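Local coordinates for Dbv8 protein (Nonomuraea, PDB 4MFZ) that probably transfers a long-chain acyl group from acyl-CoA, such as the decanoyl-CoA bound here, to an amine of a glycopeptide antibiotic, at residues Leu102-Gly115 with Pro182-Tyr194. Sequence-based numbering, arbitrary orientation.
Sequences LVRHMGDYKVKVRG and PWWLTLLVRGLVY. With NA (sodium ion), chain C.
R190 reaches from the end of helix 182-192 into the loop after helix 89-104 and grips backbone carbonyls, a task suited to the several N-H groups of a guanidinium. Its NH2 donates to H105 O at 2.9 Å, the nitrogen tilted 27° from the carbonyl plane, and more weakly to D108 O at 2.8 Å. H105 O also accepts from D108 N, closing a type II turn; the two donors arrive from opposite faces. A bend at chi3 (70°) turns the guanidinium so that V113 CG2, a compact methyl, lies over the centre of one face, 3.5 Å from CZ. At the in-plane edge, NH1 donates to two waters that donate to V111 O and V113 O.

The helix ends in a Schellman motif with G191, the C-prime residue, at positive phi, a conformation easy for glycine. The turn carries the chain into strand 193-196, an outer strand of the GNAT-like sheet, and leaves R190 O to accept from G107 N at 2.7 Å.

The branched end of L102 reaches two partners: CD1 meets V189 CG1, and CD2 meets T186 CG2 at a tight 3.5 Å. L192 packs its methyls against G107 and Y109. W183 CB, not the indole, covers the centre of the R114 guanidinium face, 3.7 Å from CZ, though the planes lie 6° apart. The H105 side chain leads away from the helix; its NE2 and four waters bind a sodium ion.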
ATOM      1  N   LEU A 102      14.380   1.124  -6.849  1.00 17.42           N
ATOM      2  CA  LEU A 102      13.782   1.955  -5.791  1.00 18.28           C
ATOM      3  C   LEU A 102      14.721   3.005  -5.215  1.00 18.42           C
ATOM      4  O   LEU A 102      14.260   4.095  -4.898  1.00 19.34           O
ATOM      5  CB  LEU A 102      13.214   1.093  -4.624  1.00 17.40           C
ATOM      6  CG  LEU A 102      12.244  -0.006  -5.045  1.00 17.16           C
ATOM      7  CD1 LEU A 102      11.648  -0.674  -3.810  1.00 17.38           C
ATOM      8  CD2 LEU A 102      11.143   0.542  -5.933  1.00 18.38           C
ATOM      9  N   VAL A 103      16.013   2.711  -5.072  1.00 18.67           N
ATOM     10  CA  VAL A 103      16.926   3.742  -4.571  1.00 20.99           C
ATOM     11  C   VAL A 103      17.286   4.784  -5.629  1.00 22.65           C
ATOM     12  O   VAL A 103      17.585   5.916  -5.298  1.00 24.27           O
ATOM     13  CB  VAL A 103      18.204   3.178  -3.888  1.00 21.92           C
ATOM     14  CG1 VAL A 103      17.836   2.084  -2.897  1.00 21.17           C
ATOM     15  CG2 VAL A 103      19.221   2.689  -4.898  1.00 22.53           C
ATOM     16  N   ARG A 104      17.257   4.381  -6.895  1.00 23.47           N
ATOM     17  CA  ARG A 104      17.559   5.242  -8.045  1.00 24.90           C
ATOM     18  C   ARG A 104      16.626   6.468  -8.217  1.00 25.01           C
ATOM     19  O   ARG A 104      17.082   7.518  -8.666  1.00 24.50           O
ATOM     20  CB  ARG A 104      17.530   4.373  -9.310  1.00 28.00           C
ATOM     21  CG  ARG A 104      17.820   5.084 -10.616  1.00 31.80           C
ATOM     22  CD  ARG A 104      19.319   5.101 -10.856  1.00 38.50           C
ATOM     23  NE  ARG A 104      19.609   5.440 -12.240  1.00 41.46           N
ATOM     24  CZ  ARG A 104      19.574   6.676 -12.714  1.00 44.42           C
ATOM     25  NH1 ARG A 104      19.268   7.692 -11.906  1.00 44.78           N
ATOM     26  NH2 ARG A 104      19.844   6.894 -13.998  1.00 46.08           N
ATOM     27  N   HIS A 105      15.329   6.340  -7.910  1.00 23.89           N
ATOM     28  CA  HIS A 105      14.433   7.509  -7.851  1.00 23.40           C
ATOM     29  C   HIS A 105      13.793   7.697  -6.502  1.00 21.83           C
ATOM     30  O   HIS A 105      12.645   8.106  -6.390  1.00 19.34           O
ATOM     31  CB  HIS A 105      13.382   7.472  -8.962  1.00 27.15           C
ATOM     32  CG  HIS A 105      13.979   7.335 -10.345  1.00 30.51           C
ATOM     33  ND1 HIS A 105      14.819   8.255 -10.867  1.00 32.27           N
ATOM     34  CD2 HIS A 105      13.882   6.318 -11.279  1.00 31.43           C
ATOM     35  CE1 HIS A 105      15.219   7.858 -12.081  1.00 32.37           C
ATOM     36  NE2 HIS A 105      14.648   6.669 -12.337  1.00 35.25           N
ATOM     37  N   MET A 106      14.561   7.387  -5.465  1.00 21.95           N
ATOM     38  CA  MET A 106      14.151   7.565  -4.087  1.00 22.22           C
ATOM     39  C   MET A 106      13.646   8.986  -3.857  1.00 22.82           C
ATOM     40  O   MET A 106      14.352   9.969  -4.084  1.00 22.03           O
ATOM     41  CB  MET A 106      15.315   7.218  -3.143  1.00 20.99           C
ATOM     42  CG  MET A 106      15.045   7.480  -1.661  1.00 20.54           C
ATOM     43  SD  MET A 106      13.789   6.391  -0.958  1.00 22.05           S
ATOM     44  CE  MET A 106      14.703   4.842  -0.878  1.00 19.84           C
ATOM     45  N   GLY A 107      12.397   9.086  -3.433  1.00 23.33           N
ATOM     46  CA  GLY A 107      11.856  10.369  -2.993  1.00 22.98           C
ATOM     47  C   GLY A 107      11.446  11.300  -4.102  1.00 23.82           C
ATOM     48  O   GLY A 107      11.053  12.430  -3.832  1.00 24.36           O
ATOM     49  N   ASP A 108      11.489  10.827  -5.343  1.00 22.58           N
ATOM     50  CA  ASP A 108      11.227  11.701  -6.472  1.00 22.41           C
ATOM     51  C   ASP A 108       9.835  11.470  -7.016  1.00 22.09           C
ATOM     52  O   ASP A 108       9.603  10.498  -7.766  1.00 20.49           O
ATOM     53  CB  ASP A 108      12.276  11.497  -7.570  1.00 22.91           C
ATOM     54  CG  ASP A 108      12.046  12.409  -8.778  1.00 25.05           C
ATOM     55  OD1 ASP A 108      11.044  13.156  -8.817  1.00 26.89           O
ATOM     56  OD2 ASP A 108      12.867  12.375  -9.712  1.00 26.44           O
ATOM     57  N   TYR A 109       8.909  12.371  -6.666  1.00 22.19           N
ATOM     58  CA  TYR A 109       7.491  12.206  -7.041  1.00 23.83           C
ATOM     59  C   TYR A 109       7.170  12.546  -8.513  1.00 24.91           C
ATOM     60  O   TYR A 109       6.050  12.289  -8.972  1.00 23.39           O
ATOM     61  CB  TYR A 109       6.584  13.001  -6.098  1.00 26.83           C
ATOM     62  CG  TYR A 109       6.914  14.470  -6.072  1.00 27.84           C
ATOM     63  CD1 TYR A 109       6.402  15.320  -7.040  1.00 28.60           C
ATOM     64  CD2 TYR A 109       7.759  15.007  -5.089  1.00 29.74           C
ATOM     65  CE1 TYR A 109       6.717  16.664  -7.061  1.00 31.09           C
ATOM     66  CE2 TYR A 109       8.077  16.363  -5.095  1.00 31.75           C
ATOM     67  CZ  TYR A 109       7.552  17.179  -6.097  1.00 32.26           C
ATOM     68  OH  TYR A 109       7.815  18.530  -6.131  1.00 37.89           O
ATOM     69  N   LYS A 110       8.144  13.101  -9.241  1.00 26.60           N
ATOM     70  CA  LYS A 110       7.985  13.369 -10.682  1.00 29.56           C
ATOM     71  C   LYS A 110       8.341  12.181 -11.593  1.00 31.88           C
ATOM     72  O   LYS A 110       8.357  12.336 -12.800  1.00 34.41           O
ATOM     73  CB  LYS A 110       8.833  14.574 -11.122  1.00 32.15           C
ATOM     74  CG  LYS A 110       8.908  15.738 -10.144  1.00 35.68           C
ATOM     75  CD  LYS A 110       9.093  17.073 -10.868  1.00 38.81           C
ATOM     76  CE  LYS A 110       9.756  18.144 -10.003  1.00 39.10           C
ATOM     77  NZ  LYS A 110      11.236  17.943  -9.905  1.00 40.03           N
ATOM     78  N   VAL A 111       8.665  11.013 -11.037  1.00 31.18           N
ATOM     79  CA  VAL A 111       8.933   9.829 -11.857  1.00 28.95           C
ATOM     80  C   VAL A 111       7.999   8.702 -11.409  1.00 28.81           C
ATOM     81  O   VAL A 111       7.872   8.416 -10.214  1.00 29.41           O
ATOM     82  CB  VAL A 111      10.447   9.422 -11.847  1.00 30.06           C
ATOM     83  CG1 VAL A 111      10.944   9.118 -10.455  1.00 30.03           C
ATOM     84  CG2 VAL A 111      10.722   8.207 -12.725  1.00 30.08           C
ATOM     85  N   LYS A 112       7.323   8.073 -12.353  1.00 28.14           N
ATOM     86  CA  LYS A 112       6.494   6.930 -12.007  1.00 32.08           C
ATOM     87  C   LYS A 112       7.387   5.718 -11.865  1.00 30.92           C
ATOM     88  O   LYS A 112       8.188   5.434 -12.751  1.00 30.44           O
ATOM     89  CB  LYS A 112       5.421   6.680 -13.054  1.00 33.51           C
ATOM     90  CG  LYS A 112       4.258   7.647 -12.966  1.00 39.15           C
ATOM     91  CD  LYS A 112       3.139   7.232 -13.914  1.00 42.06           C
ATOM     92  CE  LYS A 112       1.805   7.827 -13.483  1.00 46.29           C
ATOM     93  NZ  LYS A 112       0.693   7.329 -14.343  1.00 43.26           N
ATOM     94  N   VAL A 113       7.293   5.036 -10.726  1.00 31.11           N
ATOM     95  CA  VAL A 113       8.016   3.770 -10.554  1.00 30.49           C
ATOM     96  C   VAL A 113       7.019   2.680 -10.183  1.00 31.80           C
ATOM     97  O   VAL A 113       6.544   2.594  -9.043  1.00 33.26           O
ATOM     98  CB  VAL A 113       9.174   3.863  -9.526  1.00 28.06           C
ATOM     99  CG1 VAL A 113       9.808   2.504  -9.306  1.00 28.84           C
ATOM    100  CG2 VAL A 113      10.224   4.856  -9.977  1.00 27.34           C
ATOM    101  N   ARG A 114       6.671   1.870 -11.164  1.00 34.16           N
ATOM    102  CA  ARG A 114       5.972   0.631 -10.889  1.00 38.39           C
ATOM    103  C   ARG A 114       7.027  -0.348 -10.366  1.00 37.50           C
ATOM    104  O   ARG A 114       8.069  -0.582 -11.021  1.00 37.84           O
ATOM    105  CB  ARG A 114       5.310   0.066 -12.158  1.00 40.65           C
ATOM    106  CG  ARG A 114       4.192  -0.948 -11.896  1.00 43.12           C
ATOM    107  CD  ARG A 114       2.931  -0.271 -11.376  1.00 45.98           C
ATOM    108  NE  ARG A 114       1.953  -1.237 -10.879  1.00 49.01           N
ATOM    109  CZ  ARG A 114       0.756  -0.923 -10.376  1.00 54.13           C
ATOM    110  NH1 ARG A 114       0.370   0.352 -10.288  1.00 53.41           N
ATOM    111  NH2 ARG A 114      -0.064  -1.888  -9.951  1.00 51.72           N
ATOM    112  N   GLY A 115       6.768  -0.900  -9.186  1.00 35.56           N
ATOM    113  CA  GLY A 115       7.602  -1.993  -8.674  1.00 33.94           C
ATOM    114  C   GLY A 115       7.285  -3.206  -9.529  1.00 32.27           C
ATOM    115  O   GLY A 115       6.659  -3.094 -10.594  1.00 33.24           O
ATOM    116  N   PRO A 182       1.300  -4.505  -3.667  1.00 19.71           N
ATOM    117  CA  PRO A 182       2.708  -4.136  -3.573  1.00 19.64           C
ATOM    118  C   PRO A 182       3.062  -2.775  -4.202  1.00 19.23           C
ATOM    119  O   PRO A 182       4.093  -2.195  -3.827  1.00 18.66           O
ATOM    120  CB  PRO A 182       3.449  -5.296  -4.255  1.00 19.65           C
ATOM    121  CG  PRO A 182       2.423  -6.023  -5.063  1.00 20.13           C
ATOM    122  CD  PRO A 182       1.089  -5.775  -4.401  1.00 19.62           C
ATOM    123  N   TRP A 183       2.236  -2.253  -5.116  1.00 18.41           N
ATOM    124  CA  TRP A 183       2.499  -0.909  -5.671  1.00 18.68           C
ATOM    125  C   TRP A 183       2.476   0.131  -4.569  1.00 18.19           C
ATOM    126  O   TRP A 183       3.190   1.149  -4.655  1.00 16.67           O
ATOM    127  CB  TRP A 183       1.507  -0.526  -6.785  1.00 21.07           C
ATOM    128  CG  TRP A 183       0.148  -0.123  -6.237  1.00 23.93           C
ATOM    129  CD1 TRP A 183      -0.885  -0.973  -5.832  1.00 24.59           C
ATOM    130  CD2 TRP A 183      -0.345   1.246  -5.946  1.00 24.54           C
ATOM    131  NE1 TRP A 183      -1.951  -0.259  -5.338  1.00 25.92           N
ATOM    132  CE2 TRP A 183      -1.694   1.081  -5.373  1.00 26.64           C
ATOM    133  CE3 TRP A 183       0.179   2.538  -6.089  1.00 24.54           C
ATOM    134  CZ2 TRP A 183      -2.481   2.187  -4.988  1.00 27.14           C
ATOM    135  CZ3 TRP A 183      -0.619   3.638  -5.690  1.00 24.22           C
ATOM    136  CH2 TRP A 183      -1.915   3.464  -5.160  1.00 24.74           C
ATOM    137  N   TRP A 184       1.662  -0.101  -3.527  1.00 16.55           N
ATOM    138  CA  TRP A 184       1.585   0.831  -2.396  1.00 16.40           C
ATOM    139  C   TRP A 184       2.826   0.743  -1.514  1.00 16.45           C
ATOM    140  O   TRP A 184       3.441   1.775  -1.201  1.00 16.45           O
ATOM    141  CB  TRP A 184       0.290   0.612  -1.616  1.00 16.76           C
ATOM    142  CG  TRP A 184      -0.028   1.630  -0.551  1.00 17.61           C
ATOM    143  CD1 TRP A 184      -0.152   1.409   0.832  1.00 17.90           C
ATOM    144  CD2 TRP A 184      -0.317   3.058  -0.734  1.00 17.72           C
ATOM    145  NE1 TRP A 184      -0.496   2.558   1.481  1.00 17.76           N
ATOM    146  CE2 TRP A 184      -0.613   3.589   0.598  1.00 18.12           C
ATOM    147  CE3 TRP A 184      -0.391   3.911  -1.836  1.00 18.20           C
ATOM    148  CZ2 TRP A 184      -0.942   4.917   0.799  1.00 17.67           C
ATOM    149  CZ3 TRP A 184      -0.707   5.251  -1.619  1.00 18.18           C
ATOM    150  CH2 TRP A 184      -0.975   5.737  -0.326  1.00 17.66           C
ATOM    151  N   LEU A 185       3.236  -0.471  -1.130  1.00 16.62           N
ATOM    152  CA  LEU A 185       4.516  -0.656  -0.432  1.00 17.19           C
ATOM    153  C   LEU A 185       5.674  -0.010  -1.196  1.00 16.66           C
ATOM    154  O   LEU A 185       6.508   0.651  -0.571  1.00 15.33           O
ATOM    155  CB  LEU A 185       4.852  -2.130  -0.185  1.00 18.42           C
ATOM    156  CG  LEU A 185       3.897  -2.987   0.641  1.00 20.88           C
ATOM    157  CD1 LEU A 185       4.379  -4.446   0.651  1.00 20.44           C
ATOM    158  CD2 LEU A 185       3.789  -2.405   2.050  1.00 20.75           C
ATOM    159  N   THR A 186       5.717  -0.211  -2.521  1.00 15.16           N
ATOM    160  CA  THR A 186       6.745   0.413  -3.391  1.00 16.04           C
ATOM    161  C   THR A 186       6.773   1.933  -3.281  1.00 15.51           C
ATOM    162  O   THR A 186       7.823   2.525  -3.012  1.00 15.99           O
ATOM    163  CB  THR A 186       6.612  -0.042  -4.867  1.00 16.18           C
ATOM    164  OG1 THR A 186       6.786  -1.444  -4.915  1.00 16.83           O
ATOM    165  CG2 THR A 186       7.673   0.558  -5.736  1.00 17.54           C
ATOM    166  N   LEU A 187       5.624   2.564  -3.459  1.00 15.76           N
ATOM    167  CA  LEU A 187       5.512   4.004  -3.282  1.00 15.43           C
ATOM    168  C   LEU A 187       5.961   4.500  -1.878  1.00 14.91           C
ATOM    169  O   LEU A 187       6.649   5.521  -1.752  1.00 15.10           O
ATOM    170  CB  LEU A 187       4.073   4.395  -3.558  1.00 16.41           C
ATOM    171  CG  LEU A 187       3.819   5.832  -3.976  1.00 18.07           C
ATOM    172  CD1 LEU A 187       4.483   6.085  -5.340  1.00 17.43           C
ATOM    173  CD2 LEU A 187       2.306   6.053  -4.033  1.00 18.07           C
ATOM    174  N   LEU A 188       5.589   3.759  -0.844  1.00 14.52           N
ATOM    175  CA  LEU A 188       5.912   4.113   0.539  1.00 14.52           C
ATOM    176  C   LEU A 188       7.413   3.986   0.802  1.00 14.69           C
ATOM    177  O   LEU A 188       8.034   4.881   1.375  1.00 13.95           O
ATOM    178  CB  LEU A 188       5.137   3.214   1.493  1.00 14.24           C
ATOM    179  CG  LEU A 188       5.325   3.529   2.995  1.00 14.57           C
ATOM    180  CD1 LEU A 188       4.032   3.198   3.761  1.00 14.36           C
ATOM    181  CD2 LEU A 188       6.502   2.749   3.534  1.00 14.49           C
ATOM    182  N   VAL A 189       8.004   2.886   0.349  1.00 14.27           N
ATOM    183  CA  VAL A 189       9.425   2.666   0.583  1.00 14.83           C
ATOM    184  C   VAL A 189      10.345   3.513  -0.326  1.00 14.65           C
ATOM    185  O   VAL A 189      11.549   3.606  -0.065  1.00 13.80           O
ATOM    186  CB  VAL A 189       9.810   1.147   0.579  1.00 15.34           C
ATOM    187  CG1 VAL A 189      10.283   0.696  -0.786  1.00 15.48           C
ATOM    188  CG2 VAL A 189      10.922   0.895   1.588  1.00 15.99           C
ATOM    189  N   ARG A 190       9.764   4.134  -1.354  1.00 14.50           N
ATOM    190  CA  ARG A 190      10.426   5.189  -2.108  1.00 15.64           C
ATOM    191  C   ARG A 190      10.247   6.578  -1.496  1.00 15.50           C
ATOM    192  O   ARG A 190      10.514   7.564  -2.172  1.00 14.64           O
ATOM    193  CB  ARG A 190       9.916   5.248  -3.543  1.00 16.25           C
ATOM    194  CG  ARG A 190      10.520   4.250  -4.510  1.00 17.35           C
ATOM    195  CD  ARG A 190       9.851   4.406  -5.884  1.00 17.88           C
ATOM    196  NE  ARG A 190      10.247   5.660  -6.496  1.00 18.64           N
ATOM    197  CZ  ARG A 190       9.431   6.588  -6.992  1.00 17.84           C
ATOM    198  NH1 ARG A 190       8.131   6.407  -7.030  1.00 17.10           N
ATOM    199  NH2 ARG A 190       9.962   7.710  -7.472  1.00 17.32           N
ATOM    200  N   GLY A 191       9.793   6.664  -0.239  1.00 15.58           N
ATOM    201  CA  GLY A 191       9.766   7.950   0.485  1.00 15.54           C
ATOM    202  C   GLY A 191       8.657   8.889   0.058  1.00 15.89           C
ATOM    203  O   GLY A 191       8.750  10.086   0.272  1.00 16.99           O
ATOM    204  N   LEU A 192       7.592   8.344  -0.510  1.00 16.27           N
ATOM    205  CA  LEU A 192       6.483   9.131  -1.080  1.00 17.32           C
ATOM    206  C   LEU A 192       5.135   8.976  -0.350  1.00 16.64           C
ATOM    207  O   LEU A 192       4.103   9.498  -0.819  1.00 16.31           O
ATOM    208  CB  LEU A 192       6.267   8.719  -2.556  1.00 17.54           C
ATOM    209  CG  LEU A 192       6.861   9.613  -3.660  1.00 19.93           C
ATOM    210  CD1 LEU A 192       8.091  10.354  -3.192  1.00 19.00           C
ATOM    211  CD2 LEU A 192       7.157   8.896  -4.986  1.00 19.67           C
ATOM    212  N   VAL A 193       5.123   8.218   0.741  1.00 15.39           N
ATOM    213  CA  VAL A 193       3.887   8.069   1.547  1.00 15.22           C
ATOM    214  C   VAL A 193       4.265   8.306   3.000  1.00 14.94           C
ATOM    215  O   VAL A 193       5.263   7.753   3.480  1.00 14.33           O
ATOM    216  CB  VAL A 193       3.225   6.658   1.396  1.00 15.15           C
ATOM    217  CG1 VAL A 193       1.932   6.545   2.216  1.00 14.52           C
ATOM    218  CG2 VAL A 193       2.926   6.328  -0.084  1.00 14.44           C
ATOM    219  N   TYR A 194       3.477   9.123   3.689  1.00 14.70           N
ATOM    220  CA  TYR A 194       3.664   9.378   5.146  1.00 14.81           C
ATOM    221  C   TYR A 194       2.380   9.121   5.889  1.00 14.98           C
ATOM    222  O   TYR A 194       1.326   9.535   5.451  1.00 14.37           O
ATOM    223  CB  TYR A 194       4.209  10.813   5.378  1.00 14.87           C
ATOM    224  CG  TYR A 194       5.533  10.889   4.698  1.00 14.79           C
ATOM    225  CD1 TYR A 194       5.623  11.108   3.302  1.00 15.01           C
ATOM    226  CD2 TYR A 194       6.693  10.569   5.398  1.00 15.22           C
ATOM    227  CE1 TYR A 194       6.866  11.058   2.654  1.00 15.36           C
ATOM    228  CE2 TYR A 194       7.919  10.540   4.763  1.00 15.50           C
ATOM    229  CZ  TYR A 194       8.003  10.783   3.413  1.00 15.03           C
ATOM    230  OH  TYR A 194       9.252  10.697   2.838  1.00 16.42           O
TER
HETATM  231 NA    NA C 402      14.729   5.499 -14.217  1.00 26.27          NA
HETATM  232  O   HOH W   1       6.159   8.163  -8.006  1.00 28.47           O
HETATM  233  O   HOH W   2       4.271   2.005  -6.968  1.00 18.58           O
HETATM  234  O   HOH W   3       6.244   4.081  -6.837  1.00 20.83           O
HETATM  235  O   HOH W   4      15.999   5.513 -16.458  1.00 41.54           O
HETATM  236  O   HOH W   5      12.787   4.493 -13.683  1.00 40.97           O
HETATM  237  O   HOH W   6      15.610   3.550 -13.681  1.00 39.83           O
HETATM  238  O   HOH W   7      13.043   6.284 -15.510  1.00 33.98           O